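Local coordinates for protein putative ferredoxin (Rhodopseudomonas palustris, PDB 4ID8) that carries a [3Fe-4S] cluster and probably passes electrons to the cytochrome P450 CYP194A4, with which it is associated, at residues 7-12 with 26-31; 50-55 with 64-69. All blocks are in the same frame, centred on the assembly; numbering follows the deposited sequence.

Interaction 1: 7-12 with 26-31; sequences IHVDQD and ELFDLD
In the apolar core of this small ferredoxin, beside its iron-sulfur cluster, Ile7 and Val9 of strand 6-9 meet the ring of Phe28, at the start of strand 28-30. The two strands belong to different two-stranded sheets, and side chains alone bridge them: CA of Val9 and CA of Phe28 are 8.7 Å apart. Ile7 brings the nearest atom, its CG2, which lies 3.5 Å from Phe28 CE1 and comes in obliquely to the ring. CD1 of Ile7 adds a looser touch at the far end of the ring, 4.0 Å from Phe28 CZ. Val9 approaches differently. Its CG2 sits at the ring edge, near the ring plane and 3.8 Å from Phe28 CD1. Rotation about the first bond of Val9 (chi1 -177°) sets CG1 opposite the backbone N and leaves CG2, beside that N, to meet the phenyl edge. Farther along, Gln11 folds back so that NE2 donates to Val9 O at 3.3 Å, from well above the carbonyl plane, while Asp10 OD2 takes the backbone N of Asp12 at 2.8 Å in an Asx turn. Val9 also touches the iron-sulfur cluster, and the Phe28 side chain lies close to that of the cluster-binding Cys20. Across the two segments only carbon atoms meet, so the contact is apolar, and this side of the cluster, where Val9 touches it, borders on buried hydrocarbon.

Interaction 2: 50-55 with 64-69; sequences DKAWLA and IDITED
Ile66 of strand 64-67 lies beneath the indole of Trp53 from helix 49-58, and three of its four side-chain carbons, CB, CG2 and CD1, meet the ring. CB is 4.0 Å from Trp53 CZ3. From it CG2 branches off opposite the backbone N and comes within 3.7 Å of Trp53 CH2; it makes a CH-pi contact over the six-membered ring, 4.0 Å from the centroid and 23° off the normal. The other branch, through CG1 (chi1 -76°), carries CD1 to the same face nearer the helix, 3.7 Å from Trp53 CE3. There CD1 also meets the helix backbone at Ala52 O, again at 3.7 Å. The Trp53 CB points away from the strand, but its indole swings back over Ile66. Glu68 OE1 stands 3.5 Å from Trp53 CZ2 at the C-H edge of the ring, its carboxylate perpendicular to the indole, a van der Waals approach where the contact reaches the surface. Ile64 repeats only the backbone part, its CD1 lying 3.7 Å from Ala55 O, about one turn further along. Helix and strand run roughly antiparallel, at 142° between their directions, and their axes approach to 9.1 Å. Leu5 joins the outer end beside Trp53, Ile66 and Glu68; strand 6-9 pairs with 64-67 and adds Ile7, and Phe28 of strand 28-30 meets Ala55 and Ile64 at the inner end.

Overall arrangement
Interaction 1 is wholly buried and somewhat nearer the chain centre; interaction 2 runs from the core to the surface toward the C-terminal end of strand 64-67. They share one sheet: strand 6-9, used by 7-12, pairs antiparallel with strand 64-67, with His8 O 2.9 Å from Asp65 N in a probable hydrogen bond. Apolar packing joins them too, Phe28 CE2 lying 3.7 Å from Ala55 CB and Ile7 CD1 3.7 Å from Ile66 CG1. Both rely on branched aliphatic side chains against an aromatic ring, but the phenyl is met obliquely and at its edge, the indole over a face, with a carboxylate at its edge. Val9 and Ile64 bring both contacts beside the cluster.

Interaction 1: 7-12 with 26-31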
loop_
_atom_site.group_PDB
_atom_site.type_symbol
_atom_site.label_atom_id
_atom_site.label_comp_id
_atom_site.label_asym_id
_atom_site.label_seq_id
_atom_site.Cartn_x
_atom_site.Cartn_y
_atom_site.Cartn_z
ATOM N N ILE A 7 6.613 -0.711 2.928
ATOM C CA ILE A 7 5.162 -0.565 3.043
ATOM C C ILE A 7 4.573 -1.742 3.763
ATOM O O ILE A 7 5.011 -2.850 3.546
ATOM C CB ILE A 7 4.492 -0.713 1.708
ATOM C CG1 ILE A 7 4.929 0.319 0.715
ATOM C CG2 ILE A 7 3.017 -0.530 1.888
ATOM C CD1 ILE A 7 4.109 1.603 0.863
ATOM N N HIS A 8 3.563 -1.513 4.584
ATOM C CA HIS A 8 2.758 -2.604 5.129
ATOM C C HIS A 8 1.279 -2.268 5.091
ATOM O O HIS A 8 0.881 -1.176 5.446
ATOM C CB HIS A 8 3.217 -2.888 6.563
ATOM C CG HIS A 8 2.335 -3.821 7.334
ATOM N ND1 HIS A 8 2.135 -5.138 6.968
ATOM C CD2 HIS A 8 1.643 -3.636 8.484
ATOM C CE1 HIS A 8 1.306 -5.704 7.839
ATOM N NE2 HIS A 8 0.988 -4.810 8.763
ATOM N N VAL A 9 0.437 -3.209 4.697
ATOM C CA VAL A 9 -1.014 -3.018 4.875
ATOM C C VAL A 9 -1.491 -3.797 6.048
ATOM O O VAL A 9 -1.296 -5.004 6.116
ATOM C CB VAL A 9 -1.788 -3.527 3.650
ATOM C CG1 VAL A 9 -3.282 -3.269 3.814
ATOM C CG2 VAL A 9 -1.225 -2.916 2.369
ATOM N N ASP A 10 -2.155 -3.159 6.982
ATOM C CA ASP A 10 -2.717 -3.885 8.126
ATOM C C ASP A 10 -4.006 -4.567 7.691
ATOM O O ASP A 10 -4.964 -3.914 7.305
ATOM C CB ASP A 10 -2.988 -2.883 9.242
ATOM C CG ASP A 10 -3.549 -3.514 10.522
ATOM O OD1 ASP A 10 -3.313 -2.909 11.585
ATOM O OD2 ASP A 10 -4.238 -4.556 10.499
ATOM N N GLN A 11 -4.041 -5.880 7.766
ATOM C CA GLN A 11 -5.149 -6.615 7.246
ATOM C C GLN A 11 -6.430 -6.359 8.010
ATOM O O GLN A 11 -7.527 -6.422 7.446
ATOM C CB GLN A 11 -4.815 -8.093 7.244
ATOM C CG GLN A 11 -3.756 -8.484 6.213
ATOM C CD GLN A 11 -4.050 -7.903 4.833
ATOM O OE1 GLN A 11 -5.014 -8.265 4.175
ATOM N NE2 GLN A 11 -3.208 -6.991 4.395
ATOM N N ASP A 12 -6.313 -6.064 9.301
ATOM C CA ASP A 12 -7.508 -5.762 10.057
ATOM C C ASP A 12 -8.174 -4.430 9.697
ATOM O O ASP A 12 -9.419 -4.338 9.650
ATOM C CB ASP A 12 -7.271 -5.916 11.552
ATOM C CG ASP A 12 -7.168 -7.393 11.975
ATOM O OD1 ASP A 12 -7.980 -8.216 11.500
ATOM O OD2 ASP A 12 -6.265 -7.728 12.785
ATOM N N GLU A 26 2.226 -0.990 -8.681
ATOM C CA GLU A 26 3.567 -1.536 -8.547
ATOM C C GLU A 26 3.871 -1.930 -7.119
ATOM O O GLU A 26 4.754 -2.723 -6.886
ATOM C CB GLU A 26 4.622 -0.512 -9.040
ATOM C CG GLU A 26 4.357 0.126 -10.431
ATOM C CD GLU A 26 3.591 1.490 -10.385
ATOM O OE1 GLU A 26 3.034 1.886 -9.328
ATOM O OE2 GLU A 26 3.552 2.184 -11.438
ATOM N N LEU A 27 3.133 -1.409 -6.158
ATOM C CA LEU A 27 3.497 -1.591 -4.786
ATOM C C LEU A 27 2.555 -2.489 -3.973
ATOM O O LEU A 27 2.962 -3.003 -2.936
ATOM C CB LEU A 27 3.611 -0.188 -4.140
ATOM C CG LEU A 27 4.792 0.729 -4.492
ATOM C CD1 LEU A 27 4.599 2.080 -3.898
ATOM C CD2 LEU A 27 6.119 0.116 -3.979
ATOM N N PHE A 28 1.295 -2.614 -4.405
ATOM C CA PHE A 28 0.255 -3.438 -3.757
ATOM C C PHE A 28 -0.289 -4.507 -4.703
ATOM O O PHE A 28 -0.306 -4.309 -5.901
ATOM C CB PHE A 28 -0.864 -2.547 -3.257
ATOM C CG PHE A 28 -0.362 -1.395 -2.392
ATOM C CD1 PHE A 28 -0.291 -1.526 -1.013
ATOM C CD2 PHE A 28 0.049 -0.191 -2.964
ATOM C CE1 PHE A 28 0.196 -0.482 -0.232
ATOM C CE2 PHE A 28 0.548 0.825 -2.190
ATOM C CZ PHE A 28 0.611 0.691 -0.823
ATOM N N ASP A 29 -0.623 -5.665 -4.149
ATOM C CA ASP A 29 -1.461 -6.676 -4.828
ATOM C C ASP A 29 -2.690 -6.907 -3.996
ATOM O O ASP A 29 -2.680 -6.806 -2.790
ATOM C CB ASP A 29 -0.748 -8.011 -4.982
ATOM C CG ASP A 29 0.260 -7.997 -6.109
ATOM O OD1 ASP A 29 0.030 -7.325 -7.144
ATOM O OD2 ASP A 29 1.303 -8.657 -5.983
ATOM N N LEU A 30 -3.766 -7.202 -4.679
ATOM C CA LEU A 30 -5.038 -7.516 -4.046
ATOM C C LEU A 30 -5.292 -9.016 -4.058
ATOM O O LEU A 30 -5.126 -9.666 -5.101
ATOM C CB LEU A 30 -6.169 -6.843 -4.819
ATOM C CG LEU A 30 -6.128 -5.357 -4.940
ATOM C CD1 LEU A 30 -7.361 -5.082 -5.664
ATOM C CD2 LEU A 30 -6.146 -4.717 -3.558
ATOM N N ASP A 31 -5.769 -9.548 -2.935
ATOM C CA ASP A 31 -6.196 -10.960 -2.921
ATOM C C ASP A 31 -7.587 -11.157 -3.572
ATOM O O ASP A 31 -8.152 -10.233 -4.131
ATOM C CB ASP A 31 -6.102 -11.583 -1.539
ATOM C CG ASP A 31 -7.107 -11.022 -0.578
ATOM O OD1 ASP A 31 -8.177 -10.530 -0.951
ATOM O OD2 ASP A 31 -6.833 -11.074 0.584
#

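Interaction 2: 50-55 with 64-69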
loop_
_atom_site.group_PDB
_atom_site.type_symbol
_atom_site.label_atom_id
_atom_site.label_comp_id
_atom_site.label_asym_id
_atom_site.label_seq_id
_atom_site.Cartn_x
_atom_site.Cartn_y
_atom_site.Cartn_z
ATOM N N ASP A 50 7.055 8.778 -3.896
ATOM C CA ASP A 50 5.912 9.672 -3.840
ATOM C C ASP A 50 4.562 8.960 -3.952
ATOM O O ASP A 50 3.610 9.362 -3.283
ATOM C CB ASP A 50 5.999 10.741 -4.946
ATOM C CG ASP A 50 7.067 11.815 -4.669
ATOM O OD1 ASP A 50 7.508 11.958 -3.487
ATOM O OD2 ASP A 50 7.435 12.493 -5.666
ATOM N N LYS A 51 4.466 7.944 -4.793
ATOM C CA LYS A 51 3.226 7.190 -4.891
ATOM C C LYS A 51 2.922 6.388 -3.652
ATOM O O LYS A 51 1.804 6.086 -3.345
ATOM C CB LYS A 51 3.352 6.245 -6.049
ATOM C CG LYS A 51 3.291 6.970 -7.324
ATOM C CD LYS A 51 3.710 6.075 -8.461
ATOM C CE LYS A 51 3.783 6.859 -9.803
ATOM N NZ LYS A 51 2.784 7.995 -9.805
ATOM N N ALA A 52 3.962 5.969 -2.980
ATOM C CA ALA A 52 3.877 5.384 -1.695
ATOM C C ALA A 52 3.166 6.282 -0.671
ATOM O O ALA A 52 2.124 5.918 -0.154
ATOM C CB ALA A 52 5.290 5.017 -1.234
ATOM N N TRP A 53 3.736 7.439 -0.386
ATOM C CA TRP A 53 3.125 8.395 0.539
ATOM C C TRP A 53 1.701 8.799 0.148
ATOM O O TRP A 53 0.885 9.095 1.012
ATOM C CB TRP A 53 3.984 9.647 0.694
ATOM C CG TRP A 53 5.266 9.412 1.416
ATOM C CD1 TRP A 53 6.498 9.501 0.885
ATOM C CD2 TRP A 53 5.439 9.047 2.799
ATOM N NE1 TRP A 53 7.444 9.220 1.830
ATOM C CE2 TRP A 53 6.829 8.924 3.018
ATOM C CE3 TRP A 53 4.559 8.799 3.862
ATOM C CZ2 TRP A 53 7.386 8.571 4.274
ATOM C CZ3 TRP A 53 5.113 8.446 5.133
ATOM C CH2 TRP A 53 6.514 8.324 5.303
ATOM N N LEU A 54 1.410 8.811 -1.143
ATOM C CA LEU A 54 0.048 9.083 -1.634
ATOM C C LEU A 54 -0.928 7.975 -1.332
ATOM O O LEU A 54 -2.015 8.265 -0.862
ATOM C CB LEU A 54 0.017 9.365 -3.132
ATOM C CG LEU A 54 0.899 10.562 -3.335
ATOM C CD1 LEU A 54 1.203 10.779 -4.850
ATOM C CD2 LEU A 54 0.344 11.836 -2.618
ATOM N N ALA A 55 -0.534 6.732 -1.635
ATOM C CA ALA A 55 -1.350 5.584 -1.319
ATOM C C ALA A 55 -1.679 5.617 0.172
ATOM O O ALA A 55 -2.853 5.521 0.585
ATOM C CB ALA A 55 -0.664 4.288 -1.744
ATOM N N ILE A 64 -2.454 1.653 5.839
ATOM C CA ILE A 64 -1.085 1.545 5.337
ATOM C C ILE A 64 -0.026 2.208 6.269
ATOM O O ILE A 64 -0.128 3.377 6.601
ATOM C CB ILE A 64 -0.958 2.096 3.864
ATOM C CG1 ILE A 64 -1.928 1.349 2.919
ATOM C CG2 ILE A 64 0.527 2.046 3.354
ATOM C CD1 ILE A 64 -2.215 2.025 1.559
ATOM N N ASP A 65 1.011 1.457 6.644
ATOM C CA ASP A 65 2.164 2.001 7.354
ATOM C C ASP A 65 3.347 2.101 6.452
ATOM O O ASP A 65 3.630 1.174 5.721
ATOM C CB ASP A 65 2.650 1.031 8.397
ATOM C CG ASP A 65 1.608 0.648 9.359
ATOM O OD1 ASP A 65 0.939 1.598 9.816
ATOM O OD2 ASP A 65 1.507 -0.598 9.657
ATOM N N ILE A 66 4.081 3.194 6.527
ATOM C CA ILE A 66 5.333 3.249 5.826
ATOM C C ILE A 66 6.411 3.320 6.895
ATOM O O ILE A 66 6.332 4.171 7.772
ATOM C CB ILE A 66 5.352 4.429 4.848
ATOM C CG1 ILE A 66 4.529 4.087 3.636
ATOM C CG2 ILE A 66 6.747 4.749 4.357
ATOM C CD1 ILE A 66 4.147 5.267 2.906
ATOM N N THR A 67 7.367 2.396 6.869
ATOM C CA THR A 67 8.533 2.500 7.751
ATOM C C THR A 67 9.669 3.281 7.072
ATOM O O THR A 67 9.875 3.183 5.869
ATOM C CB THR A 67 9.115 1.137 8.183
ATOM O OG1 THR A 67 9.837 0.573 7.076
ATOM C CG2 THR A 67 8.047 0.180 8.692
ATOM N N GLU A 68 10.398 4.059 7.866
ATOM C CA GLU A 68 11.518 4.830 7.356
ATOM C C GLU A 68 12.759 4.398 8.100
ATOM O O GLU A 68 12.748 4.347 9.346
ATOM C CB GLU A 68 11.267 6.307 7.595
ATOM C CG GLU A 68 11.347 7.182 6.326
ATOM C CD GLU A 68 11.218 8.685 6.599
ATOM O OE1 GLU A 68 10.269 9.346 6.086
ATOM O OE2 GLU A 68 12.101 9.197 7.330
ATOM N N ASP A 69 13.816 4.048 7.345
ATOM C CA ASP A 69 15.151 3.743 7.937
ATOM C C ASP A 69 16.390 4.468 7.361
ATOM O O ASP A 69 16.914 4.106 6.294
ATOM C CB ASP A 69 15.361 2.241 8.027
ATOM C CG ASP A 69 14.496 1.631 9.079
ATOM O OD1 ASP A 69 14.768 1.907 10.255
ATOM O OD2 ASP A 69 13.529 0.926 8.753
#